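Local coordinates for protein ribosomal silencing factor RsfS (Bacillus halodurans, PDB 2O5A) that probably acts as a ribosomal silencing factor that binds ribosomal protein uL14 and represses translation by keeping the 30S and 50S subunits apart, at residues Leu38-Asn43 and Gln49-Glu54; His53-Val58 and Ile80-Val85; Leu7-Asn12 and Gln62-Lys67. All blocks are in the same frame, centred on the assembly; numbering follows the deposited sequence.

Interaction 1: residues Leu38-Asn43 and Gln49-Glu54; sequences LICHGN and QAIAHE
C40 is the first residue of the strand to meet I51 of the helix. Its CB points toward the helix, and SG lies 4.4 Å from I51 CG2. This is a loose apolar contact between a thiol and a branch methyl.

H41 comes next. Its CB points away from the helix, so the imidazole takes no part. The backbone does the touching: H41 O lies 4.0 Å from I51 CD1. The isoleucine reaches it because CG1 stands beside the backbone N (chi1 -59°) and the chain then runs extended to CD1. One methyl therefore meets the H41-G42 backbone while CG2 faces C40. On the other face of the strand, H41 ND1 makes a weak hydrogen bond to G42 O (3.4 Å), and the H41 ring meets that of Y97.

G42 has no side chain, so its backbone faces I51 directly. G42 CA is 4.3 Å from I51 CD1. The CA atoms of G42 and I51 are 7.7 Å apart, the nearest CA pair between the two segments.

At N43 the strand has ended, and N43 N is hydrogen-bonded to Q47 OE1 in the first turn of helix 45-61. The helix axis passes 8.7 Å from the strand axis and runs back at 134° to it.

This is the strand-to-helix half of a beta-alpha-beta crossover. Strand 36-42 lies between strands 22-26 and 85-91. I51 also touches V89 of strand 85-91 and V14 of helix 4-16, which covers the same face of the sheet.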
loop_
_atom_site.group_PDB
_atom_site.type_symbol
_atom_site.label_atom_id
_atom_site.label_comp_id
_atom_site.label_asym_id
_atom_site.label_seq_id
_atom_site.Cartn_x
_atom_site.Cartn_y
_atom_site.Cartn_z
ATOM N N LEU A 38 -11.917 -1.338 0.548
ATOM C CA LEU A 38 -12.466 -2.331 1.468
ATOM C C LEU A 38 -11.444 -3.424 1.777
ATOM O O LEU A 38 -10.950 -4.095 0.870
ATOM C CB LEU A 38 -13.731 -2.953 0.867
ATOM C CG LEU A 38 -14.544 -3.928 1.730
ATOM C CD1 LEU A 38 -15.112 -3.204 2.945
ATOM C CD2 LEU A 38 -15.669 -4.521 0.895
ATOM N N ILE A 39 -11.140 -3.596 3.063
ATOM C CA ILE A 39 -10.178 -4.592 3.514
ATOM C C ILE A 39 -10.775 -5.706 4.362
ATOM O O ILE A 39 -11.705 -5.498 5.146
ATOM C CB ILE A 39 -9.040 -3.926 4.287
ATOM C CG1 ILE A 39 -8.664 -2.646 3.538
ATOM C CG2 ILE A 39 -7.875 -4.903 4.468
ATOM C CD1 ILE A 39 -7.588 -1.838 4.124
ATOM N N CYS A 40 -10.223 -6.894 4.180
ATOM C CA CYS A 40 -10.655 -8.076 4.900
ATOM C C CYS A 40 -9.646 -9.174 4.631
ATOM O O CYS A 40 -8.689 -8.979 3.879
ATOM C CB CYS A 40 -12.039 -8.505 4.423
ATOM S SG CYS A 40 -12.106 -8.966 2.678
ATOM N N HIS A 41 -9.857 -10.331 5.243
ATOM C CA HIS A 41 -8.931 -11.428 5.048
ATOM C C HIS A 41 -9.584 -12.793 5.177
ATOM O O HIS A 41 -10.675 -12.931 5.734
ATOM C CB HIS A 41 -7.777 -11.318 6.047
ATOM C CG HIS A 41 -8.129 -11.752 7.434
ATOM N ND1 HIS A 41 -8.545 -13.033 7.732
ATOM C CD2 HIS A 41 -8.131 -11.075 8.609
ATOM C CE1 HIS A 41 -8.780 -13.125 9.026
ATOM N NE2 HIS A 41 -8.539 -11.956 9.582
ATOM N N GLY A 42 -8.896 -13.796 4.645
ATOM C CA GLY A 42 -9.374 -15.165 4.712
ATOM C C GLY A 42 -8.391 -15.932 5.571
ATOM O O GLY A 42 -7.263 -15.481 5.768
ATOM N N ASN A 43 -8.803 -17.086 6.084
ATOM C CA ASN A 43 -7.930 -17.882 6.938
ATOM C C ASN A 43 -7.151 -18.945 6.171
ATOM O O ASN A 43 -6.343 -19.671 6.749
ATOM C CB ASN A 43 -8.746 -18.533 8.052
ATOM C CG ASN A 43 -9.497 -17.515 8.889
ATOM O OD1 ASN A 43 -8.940 -16.494 9.288
ATOM N ND2 ASN A 43 -10.768 -17.789 9.155
ATOM N N GLN A 49 -9.776 -16.971 -1.965
ATOM C CA GLN A 49 -10.259 -17.041 -3.337
ATOM C C GLN A 49 -11.781 -17.107 -3.383
ATOM O O GLN A 49 -12.400 -16.613 -4.324
ATOM C CB GLN A 49 -9.654 -18.251 -4.053
ATOM C CG GLN A 49 -8.223 -18.027 -4.514
ATOM C CD GLN A 49 -7.589 -19.265 -5.117
ATOM O OE1 GLN A 49 -6.518 -19.194 -5.719
ATOM N NE2 GLN A 49 -8.243 -20.409 -4.952
ATOM N N ALA A 50 -12.382 -17.716 -2.366
ATOM C CA ALA A 50 -13.834 -17.822 -2.308
ATOM C C ALA A 50 -14.416 -16.414 -2.208
ATOM O O ALA A 50 -15.389 -16.077 -2.881
ATOM C CB ALA A 50 -14.250 -18.649 -1.100
ATOM N N ILE A 51 -13.797 -15.596 -1.365
ATOM C CA ILE A 51 -14.226 -14.221 -1.160
ATOM C C ILE A 51 -14.067 -13.432 -2.449
ATOM O O ILE A 51 -15.008 -12.798 -2.927
ATOM C CB ILE A 51 -13.376 -13.544 -0.079
ATOM C CG1 ILE A 51 -13.515 -14.328 1.229
ATOM C CG2 ILE A 51 -13.748 -12.071 0.032
ATOM C CD1 ILE A 51 -12.718 -13.825 2.391
ATOM N N ALA A 52 -12.861 -13.473 -3.003
ATOM C CA ALA A 52 -12.559 -12.762 -4.233
ATOM C C ALA A 52 -13.499 -13.160 -5.362
ATOM O O ALA A 52 -13.854 -12.334 -6.200
ATOM C CB ALA A 52 -11.120 -13.024 -4.639
ATOM N N HIS A 53 -13.908 -14.425 -5.380
ATOM C CA HIS A 53 -14.797 -14.916 -6.426
ATOM C C HIS A 53 -16.238 -14.447 -6.234
ATOM O O HIS A 53 -16.917 -14.109 -7.204
ATOM C CB HIS A 53 -14.745 -16.446 -6.484
ATOM C CG HIS A 53 -15.298 -17.020 -7.757
ATOM N ND1 HIS A 53 -16.606 -17.430 -7.880
ATOM C CD2 HIS A 53 -14.716 -17.239 -8.954
ATOM C CE1 HIS A 53 -16.809 -17.878 -9.106
ATOM N NE2 HIS A 53 -15.673 -17.775 -9.779
ATOM N N GLU A 54 -16.704 -14.426 -4.989
ATOM C CA GLU A 54 -18.066 -13.983 -4.702
ATOM C C GLU A 54 -18.190 -12.513 -5.083
ATOM O O GLU A 54 -19.251 -12.057 -5.510
ATOM C CB GLU A 54 -18.389 -14.165 -3.217
ATOM C CG GLU A 54 -19.788 -13.710 -2.802
ATOM C CD GLU A 54 -20.897 -14.483 -3.494
ATOM O OE1 GLU A 54 -20.731 -15.701 -3.707
ATOM O OE2 GLU A 54 -21.941 -13.875 -3.813
#

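Interaction 2: residues His53-Val58 and Ile80-Val85; sequences HELKKV and IDLGDV
L55 projects from the helix onto I80 and L82, and the contact is wholly apolar. Its two methyls divide the work. CD2 meets L82 CD1 at 3.6 Å, and CD1 lies 4.3 Å from I80 CB. The two leucines meet at a slant, methyl to methyl. L82 CG stands beside its own backbone N (chi1 -59°), and the chain then extends to put CD1 against L55. All three residues are buried.

The polar interactions lie within I80-V85, in the turn that carries L82. D81 OD1 accepts a hydrogen bond from G83 N (3.0 Å, 155°), which forms an Asx turn. The donor meets OD1 nearly end-on. The other carboxylate oxygen, D81 OD2, is in a salt bridge with R68 NE, so the group is gripped at both oxygens. L82 N is bonded to V85 O at 2.9 Å, closing the tight connection between antiparallel strands 77-81 and 85-91.

Helix 45-61 therefore packs on the end of this hairpin. L55 also touches V87 of strand 85-91. Helix 4-16 lies alongside, with L6 against L82 and V85, and with L9 and A13 against V58.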
loop_
_atom_site.group_PDB
_atom_site.type_symbol
_atom_site.label_atom_id
_atom_site.label_comp_id
_atom_site.label_asym_id
_atom_site.label_seq_id
_atom_site.Cartn_x
_atom_site.Cartn_y
_atom_site.Cartn_z
ATOM N N HIS A 53 -13.908 -14.425 -5.380
ATOM C CA HIS A 53 -14.797 -14.916 -6.426
ATOM C C HIS A 53 -16.238 -14.447 -6.234
ATOM O O HIS A 53 -16.917 -14.109 -7.204
ATOM C CB HIS A 53 -14.745 -16.446 -6.484
ATOM C CG HIS A 53 -15.298 -17.020 -7.757
ATOM N ND1 HIS A 53 -16.606 -17.430 -7.880
ATOM C CD2 HIS A 53 -14.716 -17.239 -8.954
ATOM C CE1 HIS A 53 -16.809 -17.878 -9.106
ATOM N NE2 HIS A 53 -15.673 -17.775 -9.779
ATOM N N GLU A 54 -16.704 -14.426 -4.989
ATOM C CA GLU A 54 -18.066 -13.983 -4.702
ATOM C C GLU A 54 -18.190 -12.513 -5.083
ATOM O O GLU A 54 -19.251 -12.057 -5.510
ATOM C CB GLU A 54 -18.389 -14.165 -3.217
ATOM C CG GLU A 54 -19.788 -13.710 -2.802
ATOM C CD GLU A 54 -20.897 -14.483 -3.494
ATOM O OE1 GLU A 54 -20.731 -15.701 -3.707
ATOM O OE2 GLU A 54 -21.941 -13.875 -3.813
ATOM N N LEU A 55 -17.094 -11.776 -4.922
ATOM C CA LEU A 55 -17.072 -10.361 -5.263
ATOM C C LEU A 55 -17.150 -10.235 -6.779
ATOM O O LEU A 55 -17.841 -9.362 -7.307
ATOM C CB LEU A 55 -15.785 -9.710 -4.748
ATOM C CG LEU A 55 -15.964 -8.475 -3.859
ATOM C CD1 LEU A 55 -14.604 -7.936 -3.449
ATOM C CD2 LEU A 55 -16.758 -7.414 -4.604
ATOM N N LYS A 56 -16.438 -11.118 -7.474
ATOM C CA LYS A 56 -16.437 -11.122 -8.931
ATOM C C LYS A 56 -17.820 -11.531 -9.422
ATOM O O LYS A 56 -18.395 -10.896 -10.305
ATOM C CB LYS A 56 -15.392 -12.107 -9.459
ATOM C CG LYS A 56 -15.423 -12.276 -10.967
ATOM C CD LYS A 56 -14.328 -13.207 -11.458
ATOM C CE LYS A 56 -14.233 -13.168 -12.974
ATOM N NZ LYS A 56 -13.127 -14.014 -13.493
ATOM N N LYS A 57 -18.347 -12.599 -8.832
ATOM C CA LYS A 57 -19.660 -13.113 -9.187
ATOM C C LYS A 57 -20.725 -12.031 -9.012
ATOM O O LYS A 57 -21.536 -11.800 -9.908
ATOM C CB LYS A 57 -19.987 -14.327 -8.312
ATOM C CG LYS A 57 -21.269 -15.051 -8.683
ATOM C CD LYS A 57 -21.335 -16.412 -8.004
ATOM C CE LYS A 57 -22.677 -17.084 -8.233
ATOM N NZ LYS A 57 -23.769 -16.368 -7.519
ATOM N N VAL A 58 -20.712 -11.369 -7.860
ATOM C CA VAL A 58 -21.675 -10.308 -7.570
ATOM C C VAL A 58 -21.487 -9.093 -8.477
ATOM O O VAL A 58 -22.458 -8.439 -8.862
ATOM C CB VAL A 58 -21.570 -9.847 -6.094
ATOM C CG1 VAL A 58 -22.197 -8.469 -5.922
ATOM C CG2 VAL A 58 -22.268 -10.852 -5.192
ATOM N N ILE A 80 -9.226 -6.471 -6.051
ATOM C CA ILE A 80 -10.341 -6.413 -6.984
ATOM C C ILE A 80 -10.740 -4.957 -7.166
ATOM O O ILE A 80 -11.347 -4.359 -6.277
ATOM C CB ILE A 80 -11.559 -7.194 -6.451
ATOM C CG1 ILE A 80 -11.147 -8.623 -6.103
ATOM C CG2 ILE A 80 -12.666 -7.213 -7.496
ATOM C CD1 ILE A 80 -10.275 -8.731 -4.873
ATOM N N ASP A 81 -10.392 -4.388 -8.312
ATOM C CA ASP A 81 -10.710 -2.997 -8.600
ATOM C C ASP A 81 -12.105 -2.888 -9.211
ATOM O O ASP A 81 -12.328 -3.300 -10.350
ATOM C CB ASP A 81 -9.686 -2.411 -9.570
ATOM C CG ASP A 81 -9.654 -0.896 -9.542
ATOM O OD1 ASP A 81 -10.690 -0.286 -9.200
ATOM O OD2 ASP A 81 -8.599 -0.316 -9.873
ATOM N N LEU A 82 -13.042 -2.329 -8.450
ATOM C CA LEU A 82 -14.411 -2.168 -8.922
ATOM C C LEU A 82 -14.694 -0.719 -9.309
ATOM O O LEU A 82 -15.842 -0.345 -9.552
ATOM C CB LEU A 82 -15.402 -2.610 -7.843
ATOM C CG LEU A 82 -15.293 -4.058 -7.353
ATOM C CD1 LEU A 82 -16.276 -4.279 -6.211
ATOM C CD2 LEU A 82 -15.577 -5.021 -8.495
ATOM N N GLY A 83 -13.641 0.090 -9.369
ATOM C CA GLY A 83 -13.800 1.486 -9.726
ATOM C C GLY A 83 -13.778 2.402 -8.519
ATOM O O GLY A 83 -12.725 2.634 -7.921
ATOM N N ASP A 84 -14.941 2.929 -8.158
ATOM C CA ASP A 84 -15.053 3.822 -7.014
ATOM C C ASP A 84 -14.658 3.101 -5.732
ATOM O O ASP A 84 -14.307 3.732 -4.734
ATOM C CB ASP A 84 -16.483 4.333 -6.894
ATOM C CG ASP A 84 -16.906 5.169 -8.087
ATOM O OD1 ASP A 84 -16.222 6.169 -8.386
ATOM O OD2 ASP A 84 -17.927 4.826 -8.722
ATOM N N VAL A 85 -14.725 1.774 -5.767
ATOM C CA VAL A 85 -14.361 0.951 -4.620
ATOM C C VAL A 85 -13.316 -0.076 -5.033
ATOM O O VAL A 85 -13.408 -0.682 -6.102
ATOM C CB VAL A 85 -15.586 0.201 -4.035
ATOM C CG1 VAL A 85 -15.121 -0.929 -3.121
ATOM C CG2 VAL A 85 -16.462 1.168 -3.255
#

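Interaction 3: residues Leu7-Asn12 and Gln62-Lys67; sequences LQLAVN and QGIEIK
One methyl, L9 CD2, is the part of L9 nearest to both Q62 and I64. The two side chains it meets belong to the loop that follows helix 45-61, and the contact lies at the surface.

Toward I64, L9 CD2 faces CD1. The two ends are modelled closer than two methyl carbons can approach, so the detail of how they meet is doubtful.

Q62 meets the same methyl in another way. L9 CD2 lies 3.6 Å from Q62 CG and 3.9 Å from Q62 CB. The aliphatic part of the glutamine is thus laid across the leucine, and the contact does not depend on the amide. The Q62 chain bends at chi2 (55°), turning the amide off the line of CB and CG. L9 reaches out because CG is anti to the backbone N (chi1 -165°) and CD2 carries the chain onward. The backbones stay well apart, with 8.9 Å between the CA atoms of L9 and Q62.

The loop joins helix 45-61 to strand 68-70. It belongs to the beta-alpha-beta crossover that leads from strand 36-42 to strand 68-70. Both helices, 4-16 and 45-61, lie on one face of the mixed sheet. L9 also touches V58 of helix 45-61, so it packs on that helix as well as on the loop after it.

G63 is the first residue to leave the helical backbone angles, and its phi is positive (71°). The chain turns there, between the two residues that touch L9. I64 then points its CB toward helix 4-16, while I66 packs on K56 and A59.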
loop_
_atom_site.group_PDB
_atom_site.type_symbol
_atom_site.label_atom_id
_atom_site.label_comp_id
_atom_site.label_asym_id
_atom_site.label_seq_id
_atom_site.Cartn_x
_atom_site.Cartn_y
_atom_site.Cartn_z
ATOM N N LEU A 7 -20.093 0.071 -2.215
ATOM C CA LEU A 7 -19.466 -0.350 -0.969
ATOM C C LEU A 7 -20.299 -1.391 -0.228
ATOM O O LEU A 7 -19.767 -2.406 0.221
ATOM C CB LEU A 7 -19.225 0.867 -0.073
ATOM C CG LEU A 7 -18.373 0.659 1.180
ATOM C CD1 LEU A 7 -17.044 0.020 0.808
ATOM C CD2 LEU A 7 -18.149 2.000 1.863
ATOM N N GLN A 8 -21.599 -1.141 -0.089
ATOM C CA GLN A 8 -22.473 -2.095 0.589
ATOM C C GLN A 8 -22.569 -3.356 -0.251
ATOM O O GLN A 8 -22.772 -4.453 0.268
ATOM C CB GLN A 8 -23.882 -1.529 0.781
ATOM C CG GLN A 8 -24.115 -0.822 2.100
ATOM C CD GLN A 8 -25.575 -0.857 2.513
ATOM O OE1 GLN A 8 -26.458 -0.475 1.746
ATOM N NE2 GLN A 8 -25.834 -1.321 3.731
ATOM N N LEU A 9 -22.426 -3.181 -1.560
ATOM C CA LEU A 9 -22.491 -4.292 -2.498
ATOM C C LEU A 9 -21.277 -5.187 -2.273
ATOM O O LEU A 9 -21.385 -6.414 -2.277
ATOM C CB LEU A 9 -22.494 -3.760 -3.934
ATOM C CG LEU A 9 -22.911 -4.717 -5.051
ATOM C CD1 LEU A 9 -24.316 -5.235 -4.788
ATOM C CD2 LEU A 9 -22.863 -3.989 -6.382
ATOM N N ALA A 10 -20.125 -4.558 -2.064
ATOM C CA ALA A 10 -18.881 -5.279 -1.833
ATOM C C ALA A 10 -18.836 -5.873 -0.427
ATOM O O ALA A 10 -18.356 -6.991 -0.234
ATOM C CB ALA A 10 -17.694 -4.345 -2.048
ATOM N N VAL A 11 -19.336 -5.121 0.549
ATOM C CA VAL A 11 -19.350 -5.582 1.934
ATOM C C VAL A 11 -20.175 -6.854 2.080
ATOM O O VAL A 11 -19.779 -7.781 2.787
ATOM C CB VAL A 11 -19.921 -4.504 2.884
ATOM C CG1 VAL A 11 -20.045 -5.059 4.296
ATOM C CG2 VAL A 11 -19.013 -3.286 2.886
ATOM N N ASN A 12 -21.324 -6.896 1.412
ATOM C CA ASN A 12 -22.195 -8.062 1.467
ATOM C C ASN A 12 -21.526 -9.268 0.816
ATOM O O ASN A 12 -21.406 -10.328 1.430
ATOM C CB ASN A 12 -23.525 -7.765 0.769
ATOM C CG ASN A 12 -24.399 -6.811 1.560
ATOM O OD1 ASN A 12 -25.504 -6.469 1.138
ATOM N ND2 ASN A 12 -23.909 -6.379 2.717
ATOM N N GLN A 62 -24.581 -7.416 -10.954
ATOM C CA GLN A 62 -24.994 -6.020 -10.893
ATOM C C GLN A 62 -24.498 -5.267 -12.124
ATOM O O GLN A 62 -24.843 -4.104 -12.334
ATOM C CB GLN A 62 -24.429 -5.371 -9.626
ATOM C CG GLN A 62 -25.382 -4.414 -8.921
ATOM C CD GLN A 62 -26.714 -5.059 -8.587
ATOM O OE1 GLN A 62 -26.776 -6.234 -8.222
ATOM N NE2 GLN A 62 -27.788 -4.287 -8.693
ATOM N N GLY A 63 -23.686 -5.941 -12.933
ATOM C CA GLY A 63 -23.158 -5.327 -14.138
ATOM C C GLY A 63 -22.124 -4.250 -13.870
ATOM O O GLY A 63 -22.146 -3.191 -14.497
ATOM N N ILE A 64 -21.216 -4.520 -12.938
ATOM C CA ILE A 64 -20.168 -3.571 -12.592
ATOM C C ILE A 64 -18.848 -4.015 -13.211
ATOM O O ILE A 64 -18.404 -5.143 -13.010
ATOM C CB ILE A 64 -20.008 -3.465 -11.061
ATOM C CG1 ILE A 64 -21.325 -2.994 -10.442
ATOM C CG2 ILE A 64 -18.885 -2.498 -10.715
ATOM C CD1 ILE A 64 -21.466 -3.334 -8.979
ATOM N N GLU A 65 -18.173 -3.122 -13.892
ATOM C CA GLU A 65 -16.977 -3.477 -14.563
ATOM C C GLU A 65 -15.836 -3.605 -13.642
ATOM O O GLU A 65 -15.506 -2.695 -12.959
ATOM C CB GLU A 65 -16.610 -2.453 -15.596
ATOM C CG GLU A 65 -17.769 -1.808 -16.335
ATOM C CD GLU A 65 -18.291 -2.620 -17.502
ATOM O OE1 GLU A 65 -19.509 -2.846 -17.592
ATOM O OE2 GLU A 65 -17.484 -3.017 -18.333
ATOM N N ILE A 66 -15.201 -4.761 -13.665
ATOM C CA ILE A 66 -14.045 -5.015 -12.814
ATOM C C ILE A 66 -12.828 -4.498 -13.567
ATOM O O ILE A 66 -12.435 -5.052 -14.595
ATOM C CB ILE A 66 -13.857 -6.523 -12.523
ATOM C CG1 ILE A 66 -15.062 -7.061 -11.747
ATOM C CG2 ILE A 66 -12.589 -6.745 -11.710
ATOM C CD1 ILE A 66 -15.011 -8.550 -11.480
ATOM N N LYS A 67 -12.240 -3.425 -13.051
ATOM C CA LYS A 67 -11.082 -2.815 -13.681
ATOM C C LYS A 67 -9.809 -3.623 -13.469
ATOM O O LYS A 67 -8.989 -3.752 -14.380
ATOM C CB LYS A 67 -10.906 -1.390 -13.152
ATOM C CG LYS A 67 -12.161 -0.548 -13.305
ATOM C CD LYS A 67 -11.870 0.934 -13.188
ATOM C CE LYS A 67 -13.083 1.743 -13.612
ATOM N NZ LYS A 67 -12.752 3.175 -13.831
#

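Overall arrangement
Helices 45-61 and 4-16 lie on one face of the mixed sheet, and all three contacts are on that side. Interactions 1 and 2 use successive turns of helix 45-61, share H53 and E54, and have centres about 10 Å apart. Interaction 3 involves helix 4-16 and the loop after helix 45-61. Its centre is about 5 Å from that of interaction 2 and about 13 Å from that of interaction 1. Along the chain, interaction 1 is nested inside interaction 3, while the segments of interactions 2 and 3 alternate. L38 CD2 packs on A10 CB (3.6 Å), and D81 O probably bonds K67 N (2.7 Å). Together they join both helices and the sheet into one compact domain.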